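Local coordinates for probable porin (Pseudomonas aeruginosa, PDB 4FSP), which probably works as an outer-membrane porin, a beta-barrel channel of the OprD family that lets small solutes cross the outer membrane, at residues 192-203 with 214-223; 304-312 with 339-347. All coordinates share one frame; numbering follows the deposited sequence.

Both contacts belong to one antiparallel barrel of the OprD porin family, but they document different parts of it. Contact 1 pairs two neighbouring wall strands of a hairpin, 192-203 with 214-223, by backbone hydrogen bonds, and detergent molecules lie against its tyrosine-bearing face. Contact 2 sets an inward-folded loop, 304-312, against the side chains of a wall strand, 339-347, and its direct contacts are van der Waals packing, supplemented by one bridging water. The contact centres are 26 Å apart and the nearest atoms about 12 Å, so the two do not touch. Contact 2 faces the interior, where the channel is expected to run.

Contact 1 of 2, residues 192-203 with 214-223; sequences AQADRFDLAGLD and YHYGELEQVY. With C8E ((hydroxyethyloxy)tri(ethyloxy)octane), chain G; C8E ((hydroxyethyloxy)tri(ethyloxy)octane), chain I; C8E ((hydroxyethyloxy)tri(ethyloxy)octane), chain J.
Asp203 OD1 is gripped twice: His215 NE2 donates to it at 2.8 Å, and the hydroxyl of Ser213 is hydrogen-bonded to the same oxygen. The histidine bond is nearly straight (172°), with OD1 close to the ring plane and NE2 on the syn side of the carboxylate, though tilted out of its plane. The bond from NE2 should fix the imidazole's rotation, and Ser213, as a second-shell partner, helps position the carboxylate; Gly201 CA approaches ND1 of His215 to 3.6 Å. Further along, Phe197 holds CG anti to its backbone N (chi1 -176°), which lays its ring across the neighbouring strand with Glu218 N 3.6 Å above one face, toward the rim. The motif is a beta hairpin of the barrel wall: strands 197-203 and 214-219 run antiparallel at 174°, Asp198, Ala200 and Leu202 forming hydrogen-bonded pairs with Glu218, Tyr216 and Tyr214. Phe197, Leu199, His215 and Leu219 share the face that packs on loops and on strand 179-180. Tyr214, Tyr216 and Leu202 take the other, where detergent lies on them: C8 of the C8E of chain G sits 3.8 Å above the centre of the Tyr216 ring, and C7 of the C8E of chain I 3.9 Å above that of Tyr214. Asp198, also on this face, brings OD2 to 2.6 Å from Glu220 OE2, just past the strand end, a spacing at which one acid probably holds a proton; Arg164 forms salt bridges with Asp198 OD1 and Glu220 OE2. Ala194, on the short strand segment 193-194, packs its CB on Leu219 CD1 at 3.6 Å.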
loop_
_atom_site.group_PDB
_atom_site.type_symbol
_atom_site.label_atom_id
_atom_site.label_comp_id
_atom_site.label_asym_id
_atom_site.label_seq_id
_atom_site.Cartn_x
_atom_site.Cartn_y
_atom_site.Cartn_z
ATOM N N ALA A 192 8.470 17.086 8.502
ATOM C CA ALA A 192 7.378 17.970 8.880
ATOM C C ALA A 192 6.118 17.219 9.323
ATOM O O ALA A 192 5.797 16.152 8.796
ATOM C CB ALA A 192 7.057 18.887 7.731
ATOM N N GLN A 193 5.408 17.790 10.291
ATOM C CA GLN A 193 4.168 17.198 10.792
ATOM C C GLN A 193 2.987 18.132 10.597
ATOM O O GLN A 193 3.163 19.347 10.513
ATOM C CB GLN A 193 4.301 16.876 12.279
ATOM C CG GLN A 193 5.330 15.816 12.587
ATOM C CD GLN A 193 6.270 16.248 13.683
ATOM O OE1 GLN A 193 6.701 17.403 13.723
ATOM N NE2 GLN A 193 6.588 15.330 14.588
ATOM N N ALA A 194 1.782 17.564 10.532
ATOM C CA ALA A 194 0.570 18.381 10.467
ATOM C C ALA A 194 -0.614 17.760 11.194
ATOM O O ALA A 194 -0.594 16.574 11.531
ATOM C CB ALA A 194 0.195 18.680 9.023
ATOM N N ASP A 195 -1.649 18.568 11.410
ATOM C CA ASP A 195 -2.852 18.111 12.096
ATOM C C ASP A 195 -3.825 17.462 11.132
ATOM O O ASP A 195 -4.695 16.702 11.550
ATOM C CB ASP A 195 -3.569 19.283 12.763
ATOM C CG ASP A 195 -2.751 19.922 13.853
ATOM O OD1 ASP A 195 -2.625 19.313 14.936
ATOM O OD2 ASP A 195 -2.245 21.042 13.632
ATOM N N ARG A 196 -3.693 17.782 9.847
ATOM C CA ARG A 196 -4.696 17.394 8.867
ATOM C C ARG A 196 -4.074 16.928 7.565
ATOM O O ARG A 196 -3.151 17.553 7.039
ATOM C CB ARG A 196 -5.622 18.574 8.545
ATOM C CG ARG A 196 -6.340 19.181 9.726
ATOM C CD ARG A 196 -7.295 18.183 10.350
ATOM N NE ARG A 196 -8.239 18.825 11.263
ATOM C CZ ARG A 196 -8.083 18.894 12.581
ATOM N NH1 ARG A 196 -7.013 18.356 13.159
ATOM N NH2 ARG A 196 -9.000 19.500 13.321
ATOM N N PHE A 197 -4.607 15.834 7.040
ATOM C CA PHE A 197 -4.285 15.403 5.695
ATOM C C PHE A 197 -5.593 15.333 4.921
ATOM O O PHE A 197 -6.493 14.585 5.294
ATOM C CB PHE A 197 -3.611 14.031 5.702
ATOM C CG PHE A 197 -3.155 13.578 4.336
ATOM C CD1 PHE A 197 -1.941 14.010 3.814
ATOM C CD2 PHE A 197 -3.941 12.729 3.572
ATOM C CE1 PHE A 197 -1.513 13.607 2.550
ATOM C CE2 PHE A 197 -3.519 12.315 2.314
ATOM C CZ PHE A 197 -2.304 12.757 1.798
ATOM N N ASP A 198 -5.703 16.103 3.845
ATOM C CA ASP A 198 -6.928 16.122 3.063
ATOM C C ASP A 198 -6.786 15.248 1.846
ATOM O O ASP A 198 -5.693 15.110 1.298
ATOM C CB ASP A 198 -7.243 17.549 2.654
ATOM C CG ASP A 198 -7.328 18.466 3.846
ATOM O OD1 ASP A 198 -8.032 18.104 4.805
ATOM O OD2 ASP A 198 -6.670 19.523 3.848
ATOM N N LEU A 199 -7.887 14.642 1.424
ATOM C CA LEU A 199 -7.852 13.859 0.199
ATOM C C LEU A 199 -9.151 13.935 -0.585
ATOM O O LEU A 199 -10.226 14.104 -0.022
ATOM C CB LEU A 199 -7.460 12.407 0.487
ATOM C CG LEU A 199 -8.405 11.628 1.398
ATOM C CD1 LEU A 199 -9.374 10.815 0.551
ATOM C CD2 LEU A 199 -7.622 10.724 2.391
ATOM N N ALA A 200 -9.035 13.796 -1.899
ATOM C CA ALA A 200 -10.191 13.785 -2.771
ATOM C C ALA A 200 -9.776 13.047 -4.019
ATOM O O ALA A 200 -8.631 13.155 -4.461
ATOM C CB ALA A 200 -10.613 15.202 -3.122
ATOM N N GLY A 201 -10.703 12.300 -4.599
ATOM C CA GLY A 201 -10.364 11.589 -5.798
ATOM C C GLY A 201 -11.545 11.137 -6.622
ATOM O O GLY A 201 -12.717 11.270 -6.234
ATOM N N LEU A 202 -11.195 10.547 -7.757
ATOM C CA LEU A 202 -12.134 10.120 -8.764
ATOM C C LEU A 202 -11.477 8.948 -9.505
ATOM O O LEU A 202 -10.291 8.999 -9.847
ATOM C CB LEU A 202 -12.403 11.313 -9.685
ATOM C CG LEU A 202 -13.225 11.235 -10.965
ATOM C CD1 LEU A 202 -13.672 12.649 -11.345
ATOM C CD2 LEU A 202 -12.403 10.650 -12.092
ATOM N N ASP A 203 -12.241 7.886 -9.726
ATOM C CA ASP A 203 -11.770 6.731 -10.475
ATOM C C ASP A 203 -12.867 6.418 -11.473
ATOM O O ASP A 203 -14.036 6.313 -11.101
ATOM C CB ASP A 203 -11.542 5.528 -9.553
ATOM C CG ASP A 203 -10.564 5.828 -8.427
ATOM O OD1 ASP A 203 -9.344 5.895 -8.692
ATOM O OD2 ASP A 203 -11.009 5.980 -7.271
ATOM N N TYR A 214 -7.823 10.205 -10.923
ATOM C CA TYR A 214 -7.203 11.422 -10.419
ATOM C C TYR A 214 -7.339 11.454 -8.901
ATOM O O TYR A 214 -8.427 11.216 -8.365
ATOM C CB TYR A 214 -7.865 12.682 -11.003
ATOM C CG TYR A 214 -7.387 13.904 -10.278
ATOM C CD1 TYR A 214 -6.218 14.540 -10.659
ATOM C CD2 TYR A 214 -8.068 14.389 -9.164
ATOM C CE1 TYR A 214 -5.752 15.650 -9.963
ATOM C CE2 TYR A 214 -7.603 15.468 -8.457
ATOM C CZ TYR A 214 -6.452 16.106 -8.861
ATOM O OH TYR A 214 -6.018 17.204 -8.144
ATOM N N HIS A 215 -6.258 11.777 -8.200
ATOM C CA HIS A 215 -6.331 11.918 -6.742
ATOM C C HIS A 215 -5.494 13.085 -6.250
ATOM O O HIS A 215 -4.413 13.376 -6.792
ATOM C CB HIS A 215 -5.906 10.632 -6.034
ATOM C CG HIS A 215 -6.848 9.495 -6.272
ATOM N ND1 HIS A 215 -7.788 9.108 -5.348
ATOM C CD2 HIS A 215 -7.024 8.697 -7.354
ATOM C CE1 HIS A 215 -8.492 8.098 -5.836
ATOM N NE2 HIS A 215 -8.060 7.841 -7.057
ATOM N N TYR A 216 -6.018 13.758 -5.231
ATOM C CA TYR A 216 -5.353 14.897 -4.621
ATOM C C TYR A 216 -5.112 14.582 -3.148
ATOM O O TYR A 216 -6.000 14.076 -2.461
ATOM C CB TYR A 216 -6.223 16.150 -4.749
ATOM C CG TYR A 216 -5.616 17.341 -4.071
ATOM C CD1 TYR A 216 -4.683 18.135 -4.728
ATOM C CD2 TYR A 216 -5.961 17.673 -2.767
ATOM C CE1 TYR A 216 -4.115 19.227 -4.106
ATOM C CE2 TYR A 216 -5.401 18.760 -2.136
ATOM C CZ TYR A 216 -4.469 19.534 -2.810
ATOM O OH TYR A 216 -3.897 20.629 -2.201
ATOM N N GLY A 217 -3.917 14.877 -2.662
ATOM C CA GLY A 217 -3.621 14.674 -1.262
ATOM C C GLY A 217 -2.842 15.860 -0.743
ATOM O O GLY A 217 -2.004 16.428 -1.453
ATOM N N GLU A 218 -3.088 16.232 0.506
ATOM C CA GLU A 218 -2.402 17.382 1.070
ATOM C C GLU A 218 -2.136 17.164 2.544
ATOM O O GLU A 218 -3.081 17.041 3.330
ATOM C CB GLU A 218 -3.265 18.648 0.871
ATOM C CG GLU A 218 -2.692 19.897 1.523
ATOM C CD GLU A 218 -3.538 21.137 1.285
ATOM O OE1 GLU A 218 -4.241 21.205 0.249
ATOM O OE2 GLU A 218 -3.506 22.045 2.142
ATOM N N LEU A 219 -0.861 17.092 2.921
ATOM C CA LEU A 219 -0.499 17.146 4.331
ATOM C C LEU A 219 -0.364 18.617 4.645
ATOM O O LEU A 219 0.602 19.255 4.218
ATOM C CB LEU A 219 0.836 16.450 4.590
ATOM C CG LEU A 219 1.304 16.495 6.054
ATOM C CD1 LEU A 219 0.342 15.706 6.976
ATOM C CD2 LEU A 219 2.719 15.936 6.151
ATOM N N GLU A 220 -1.334 19.161 5.373
ATOM C CA GLU A 220 -1.456 20.613 5.512
ATOM C C GLU A 220 -0.187 21.288 6.025
ATOM O O GLU A 220 0.512 20.744 6.884
ATOM C CB GLU A 220 -2.670 20.983 6.371
ATOM C CG GLU A 220 -3.994 20.592 5.722
ATOM C CD GLU A 220 -5.210 21.170 6.443
ATOM O OE1 GLU A 220 -5.041 21.912 7.439
ATOM O OE2 GLU A 220 -6.342 20.883 5.999
ATOM N N GLN A 221 0.118 22.454 5.460
ATOM C CA GLN A 221 1.327 23.198 5.803
ATOM C C GLN A 221 2.616 22.449 5.438
ATOM O O GLN A 221 3.706 22.859 5.854
ATOM C CB GLN A 221 1.342 23.588 7.297
ATOM C CG GLN A 221 0.048 24.247 7.801
ATOM C CD GLN A 221 -0.332 25.491 7.002
ATOM O OE1 GLN A 221 0.531 26.228 6.522
ATOM N NE2 GLN A 221 -1.630 25.725 6.853
ATOM N N VAL A 222 2.504 21.355 4.676
ATOM C CA VAL A 222 3.701 20.640 4.217
ATOM C C VAL A 222 3.794 20.437 2.695
ATOM O O VAL A 222 4.656 21.031 2.043
ATOM C CB VAL A 222 3.899 19.283 4.929
ATOM C CG1 VAL A 222 5.309 18.767 4.649
ATOM C CG2 VAL A 222 3.681 19.427 6.425
ATOM N N TYR A 223 2.933 19.586 2.134
ATOM C CA TYR A 223 2.913 19.397 0.687
ATOM C C TYR A 223 1.536 19.002 0.181
ATOM O O TYR A 223 0.710 18.482 0.934
ATOM C CB TYR A 223 3.929 18.332 0.252
ATOM C CG TYR A 223 3.505 16.918 0.574
ATOM C CD1 TYR A 223 3.781 16.367 1.816
ATOM C CD2 TYR A 223 2.820 16.130 -0.357
ATOM C CE1 TYR A 223 3.391 15.069 2.138
ATOM C CE2 TYR A 223 2.433 14.820 -0.047
ATOM C CZ TYR A 223 2.727 14.301 1.206
ATOM O OH TYR A 223 2.355 13.018 1.543
HETATM C C1 C8E G . -3.052 24.388 -1.139
HETATM C C2 C8E G . -4.412 25.003 -1.416
HETATM C C3 C8E G . -4.704 24.891 -2.900
HETATM C C4 C8E G . -6.076 24.272 -3.101
HETATM C C5 C8E G . -5.980 23.103 -4.067
HETATM C C6 C8E G . -7.175 22.178 -3.912
HETATM C C7 C8E G . -7.357 21.355 -5.180
HETATM C C8 C8E G . -8.193 20.120 -4.900
HETATM O O9 C8E G . -9.096 19.865 -5.957
HETATM C C10 C8E G . -9.207 18.484 -6.236
HETATM C C11 C8E G . -10.615 18.153 -6.716
HETATM O O12 C8E G . -10.689 16.787 -7.059
HETATM C C13 C8E G . -11.991 16.388 -7.434
HETATM C C14 C8E G . -12.171 14.888 -7.218
HETATM C C4 C8E I . -11.295 15.430 -12.507
HETATM C C5 C8E I . -9.954 16.103 -12.257
HETATM C C6 C8E I . -10.046 17.281 -11.292
HETATM C C7 C8E I . -8.728 18.044 -11.355
HETATM C C8 C8E I . -8.671 19.250 -10.427
HETATM O O9 C8E I . -7.326 19.671 -10.284
HETATM C C10 C8E I . -7.207 21.012 -9.846
HETATM C C11 C8E I . -5.748 21.307 -9.522
HETATM O O12 C8E I . -5.582 22.558 -8.880
HETATM C C1 C8E J . -9.080 11.147 -13.962
HETATM C C2 C8E J . -10.213 10.846 -14.928
HETATM C C3 C8E J . -9.577 10.015 -16.037
HETATM C C4 C8E J . -9.683 10.756 -17.363
HETATM C C5 C8E J . -9.377 9.748 -18.487
HETATM C C6 C8E J . -10.525 9.827 -19.512
HETATM C C7 C8E J . -10.210 9.016 -20.787
HETATM C C8 C8E J . -11.372 9.300 -21.745
HETATM O O9 C8E J . -11.339 8.473 -22.933
HETATM C C10 C8E J . -12.636 8.628 -23.545
HETATM C C11 C8E J . -12.756 7.718 -24.754
HETATM O O12 C8E J . -14.076 7.143 -24.603
#

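Contact 2 of 2, residues 304-312 with 339-347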
loop_
_atom_site.group_PDB
_atom_site.type_symbol
_atom_site.label_atom_id
_atom_site.label_comp_id
_atom_site.label_asym_id
_atom_site.label_seq_id
_atom_site.Cartn_x
_atom_site.Cartn_y
_atom_site.Cartn_z
ATOM N N VAL A 304 5.727 2.087 -8.841
ATOM C CA VAL A 304 5.944 0.708 -9.293
ATOM C C VAL A 304 7.333 0.180 -8.972
ATOM O O VAL A 304 7.486 -0.998 -8.652
ATOM C CB VAL A 304 5.532 0.398 -10.763
ATOM C CG1 VAL A 304 4.659 1.481 -11.351
ATOM C CG2 VAL A 304 6.726 0.079 -11.626
ATOM N N ASN A 305 8.340 1.041 -9.024
ATOM C CA ASN A 305 9.694 0.602 -8.678
ATOM C C ASN A 305 9.946 0.758 -7.190
ATOM O O ASN A 305 10.829 1.503 -6.767
ATOM C CB ASN A 305 10.748 1.324 -9.523
ATOM C CG ASN A 305 10.774 0.800 -10.944
ATOM O OD1 ASN A 305 10.019 -0.129 -11.258
ATOM N ND2 ASN A 305 11.619 1.393 -11.820
ATOM N N PHE A 306 9.135 0.059 -6.402
ATOM C CA PHE A 306 9.257 0.084 -4.950
ATOM C C PHE A 306 9.512 -1.338 -4.542
ATOM O O PHE A 306 8.687 -2.216 -4.805
ATOM C CB PHE A 306 7.958 0.589 -4.311
ATOM C CG PHE A 306 7.847 0.291 -2.840
ATOM C CD1 PHE A 306 8.783 0.784 -1.939
ATOM C CD2 PHE A 306 6.796 -0.471 -2.356
ATOM C CE1 PHE A 306 8.681 0.503 -0.587
ATOM C CE2 PHE A 306 6.684 -0.748 -1.010
ATOM C CZ PHE A 306 7.627 -0.260 -0.118
ATOM N N GLY A 307 10.663 -1.588 -3.929
ATOM C CA GLY A 307 11.015 -2.952 -3.567
ATOM C C GLY A 307 10.750 -3.257 -2.102
ATOM O O GLY A 307 9.985 -2.547 -1.420
ATOM N N GLN A 308 11.381 -4.322 -1.619
ATOM C CA GLN A 308 11.264 -4.722 -0.220
ATOM C C GLN A 308 11.946 -3.683 0.662
ATOM O O GLN A 308 11.536 -3.467 1.798
ATOM C CB GLN A 308 11.870 -6.121 0.001
ATOM C CG GLN A 308 11.804 -6.648 1.449
ATOM C CD GLN A 308 12.448 -8.027 1.616
ATOM O OE1 GLN A 308 12.389 -8.873 0.711
ATOM N NE2 GLN A 308 13.066 -8.260 2.782
ATOM N N TYR A 309 12.972 -3.017 0.133
ATOM C CA TYR A 309 13.702 -2.031 0.929
ATOM C C TYR A 309 13.671 -0.617 0.335
ATOM O O TYR A 309 13.338 0.345 1.026
ATOM C CB TYR A 309 15.155 -2.464 1.133
ATOM C CG TYR A 309 15.937 -1.496 1.985
ATOM C CD1 TYR A 309 15.657 -1.352 3.338
ATOM C CD2 TYR A 309 16.950 -0.720 1.441
ATOM C CE1 TYR A 309 16.369 -0.461 4.129
ATOM C CE2 TYR A 309 17.667 0.173 2.222
ATOM C CZ TYR A 309 17.373 0.299 3.565
ATOM O OH TYR A 309 18.090 1.185 4.341
ATOM N N ASN A 310 14.040 -0.484 -0.934
ATOM C CA ASN A 310 14.243 0.848 -1.507
ATOM C C ASN A 310 13.079 1.259 -2.386
ATOM O O ASN A 310 12.366 0.403 -2.931
ATOM C CB ASN A 310 15.549 0.914 -2.311
ATOM C CG ASN A 310 15.916 2.338 -2.726
ATOM O OD1 ASN A 310 15.940 3.257 -1.895
ATOM N ND2 ASN A 310 16.208 2.523 -4.018
ATOM N N ASP A 311 12.895 2.565 -2.535
ATOM C CA ASP A 311 11.770 3.090 -3.312
ATOM C C ASP A 311 12.241 3.835 -4.561
ATOM O O ASP A 311 11.435 4.371 -5.318
ATOM C CB ASP A 311 10.906 4.001 -2.437
ATOM C CG ASP A 311 11.692 5.157 -1.835
ATOM O OD1 ASP A 311 12.896 5.298 -2.148
ATOM O OD2 ASP A 311 11.106 5.940 -1.050
ATOM N N PHE A 312 13.556 3.859 -4.763
ATOM C CA PHE A 312 14.145 4.470 -5.944
ATOM C C PHE A 312 13.507 5.810 -6.240
ATOM O O PHE A 312 13.028 6.042 -7.351
ATOM C CB PHE A 312 14.012 3.504 -7.127
ATOM C CG PHE A 312 14.764 2.222 -6.906
ATOM C CD1 PHE A 312 14.188 1.181 -6.182
ATOM C CD2 PHE A 312 16.070 2.078 -7.369
ATOM C CE1 PHE A 312 14.887 0.007 -5.942
ATOM C CE2 PHE A 312 16.778 0.901 -7.131
ATOM C CZ PHE A 312 16.195 -0.127 -6.405
ATOM N N MET A 339 8.324 -15.229 -6.636
ATOM C CA MET A 339 8.525 -13.970 -7.353
ATOM C C MET A 339 9.973 -13.528 -7.214
ATOM O O MET A 339 10.581 -13.712 -6.160
ATOM C CB MET A 339 7.578 -12.877 -6.828
ATOM C CG MET A 339 7.700 -11.516 -7.538
ATOM S SD MET A 339 9.067 -10.461 -6.968
ATOM C CE MET A 339 8.310 -9.709 -5.520
ATOM N N THR A 340 10.519 -12.952 -8.281
ATOM C CA THR A 340 11.836 -12.330 -8.233
ATOM C C THR A 340 11.801 -11.047 -9.034
ATOM O O THR A 340 11.152 -10.985 -10.075
ATOM C CB THR A 340 12.908 -13.189 -8.900
ATOM O OG1 THR A 340 12.594 -14.573 -8.721
ATOM C CG2 THR A 340 14.268 -12.872 -8.295
ATOM N N ARG A 341 12.518 -10.032 -8.572
ATOM C CA ARG A 341 12.570 -8.775 -9.304
ATOM C C ARG A 341 13.908 -8.091 -9.092
ATOM O O ARG A 341 14.568 -8.254 -8.056
ATOM C CB ARG A 341 11.409 -7.849 -8.897
ATOM C CG ARG A 341 11.316 -7.601 -7.385
ATOM C CD ARG A 341 10.090 -6.742 -7.024
ATOM N NE ARG A 341 9.955 -6.577 -5.575
ATOM C CZ ARG A 341 8.890 -6.057 -4.976
ATOM N NH1 ARG A 341 7.864 -5.633 -5.702
ATOM N NH2 ARG A 341 8.853 -5.959 -3.655
ATOM N N TYR A 342 14.306 -7.320 -10.086
ATOM C CA TYR A 342 15.562 -6.609 -10.023
ATOM C C TYR A 342 15.295 -5.167 -10.425
ATOM O O TYR A 342 14.594 -4.910 -11.416
ATOM C CB TYR A 342 16.585 -7.273 -10.958
ATOM C CG TYR A 342 17.880 -6.518 -11.045
ATOM C CD1 TYR A 342 18.827 -6.615 -10.040
ATOM C CD2 TYR A 342 18.158 -5.705 -12.134
ATOM C CE1 TYR A 342 20.018 -5.914 -10.116
ATOM C CE2 TYR A 342 19.341 -5.007 -12.223
ATOM C CZ TYR A 342 20.264 -5.110 -11.209
ATOM O OH TYR A 342 21.445 -4.412 -11.294
ATOM N N PHE A 343 15.826 -4.230 -9.642
ATOM C CA PHE A 343 15.688 -2.806 -9.943
ATOM C C PHE A 343 17.077 -2.221 -10.076
ATOM O O PHE A 343 17.965 -2.548 -9.288
ATOM C CB PHE A 343 15.056 -1.998 -8.795
ATOM C CG PHE A 343 13.813 -2.582 -8.189
ATOM C CD1 PHE A 343 13.894 -3.546 -7.184
ATOM C CD2 PHE A 343 12.563 -2.086 -8.543
ATOM C CE1 PHE A 343 12.741 -4.046 -6.584
ATOM C CE2 PHE A 343 11.410 -2.587 -7.951
ATOM C CZ PHE A 343 11.496 -3.567 -6.973
ATOM N N SER A 344 17.241 -1.294 -11.011
ATOM C CA SER A 344 18.496 -0.572 -11.163
ATOM C C SER A 344 18.232 0.928 -11.316
ATOM O O SER A 344 17.443 1.348 -12.172
ATOM C CB SER A 344 19.261 -1.096 -12.376
ATOM O OG SER A 344 20.376 -0.264 -12.655
ATOM N N GLY A 345 18.891 1.737 -10.493
ATOM C CA GLY A 345 18.691 3.177 -10.541
ATOM C C GLY A 345 19.947 3.998 -10.823
ATOM O O GLY A 345 21.059 3.631 -10.412
ATOM N N HIS A 346 19.771 5.122 -11.516
ATOM C CA HIS A 346 20.884 6.028 -11.792
ATOM C C HIS A 346 20.400 7.471 -11.819
ATOM O O HIS A 346 19.188 7.726 -11.828
ATOM C CB HIS A 346 21.528 5.678 -13.130
ATOM C CG HIS A 346 20.651 5.947 -14.317
ATOM N ND1 HIS A 346 19.757 5.018 -14.811
ATOM C CD2 HIS A 346 20.539 7.035 -15.118
ATOM C CE1 HIS A 346 19.137 5.521 -15.863
ATOM N NE2 HIS A 346 19.594 6.744 -16.072
ATOM N N GLY A 347 21.340 8.412 -11.836
ATOM C CA GLY A 347 20.982 9.815 -11.949
ATOM C C GLY A 347 20.403 10.383 -10.666
ATOM O O GLY A 347 19.876 11.502 -10.646
HETATM O O HOH W 1 5.979 -3.031 -5.502
#
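A loop folded into an OprD-family barrel meets the inner side of the wall here: residues 304-312 have no regular secondary structure, and strand 339-346 turns Arg341 and Phe343 toward them while Tyr342 and Ser344 point away. Phe343 is the main apolar link. Its CB touches Phe312 CZ at 3.2 Å, a tight fit, and the two rings lie near parallel (26°) but slid apart, centroids 5.1 Å from each other, so they barely overlap. With CG anti to the carbonyl carbon (chi1 -48°), the Phe343 ring reaches along the loop backbone, where CE2 lies 3.7 Å from Asn305 CA and CZ lies 3.5 Å from Gly307 CA. Gly307 CA also sits 3.6 Å above one face of the Arg341 guanidinium, whose opposite face carries Met339 CE; this sandwich would hold the group's plane. One water joins the partners, donating to Phe306 O at 2.9 Å and accepting a weak bond from Arg341 NH1 at 3.2 Å. Asp362 ties loop and strand together more firmly, since its OD2 takes both a salt bridge from Arg341 NE and a hydrogen bond from the backbone N of Gln308. Side-chain contacts of Arg341 with Arg323 and Arg382 are consistent with the basic residues that line the channel in OprD relatives. Strand 339-346 lies between strands 318-327 and 358-368; the loop is anchored to the first through Asn305, bonded to Gln321 and Ser319, and rests on the second through Phe312, while the Gln308 side chain touches Ala384 of strand 378-388 and its NE2 is hydrogen-bonded to Glu396.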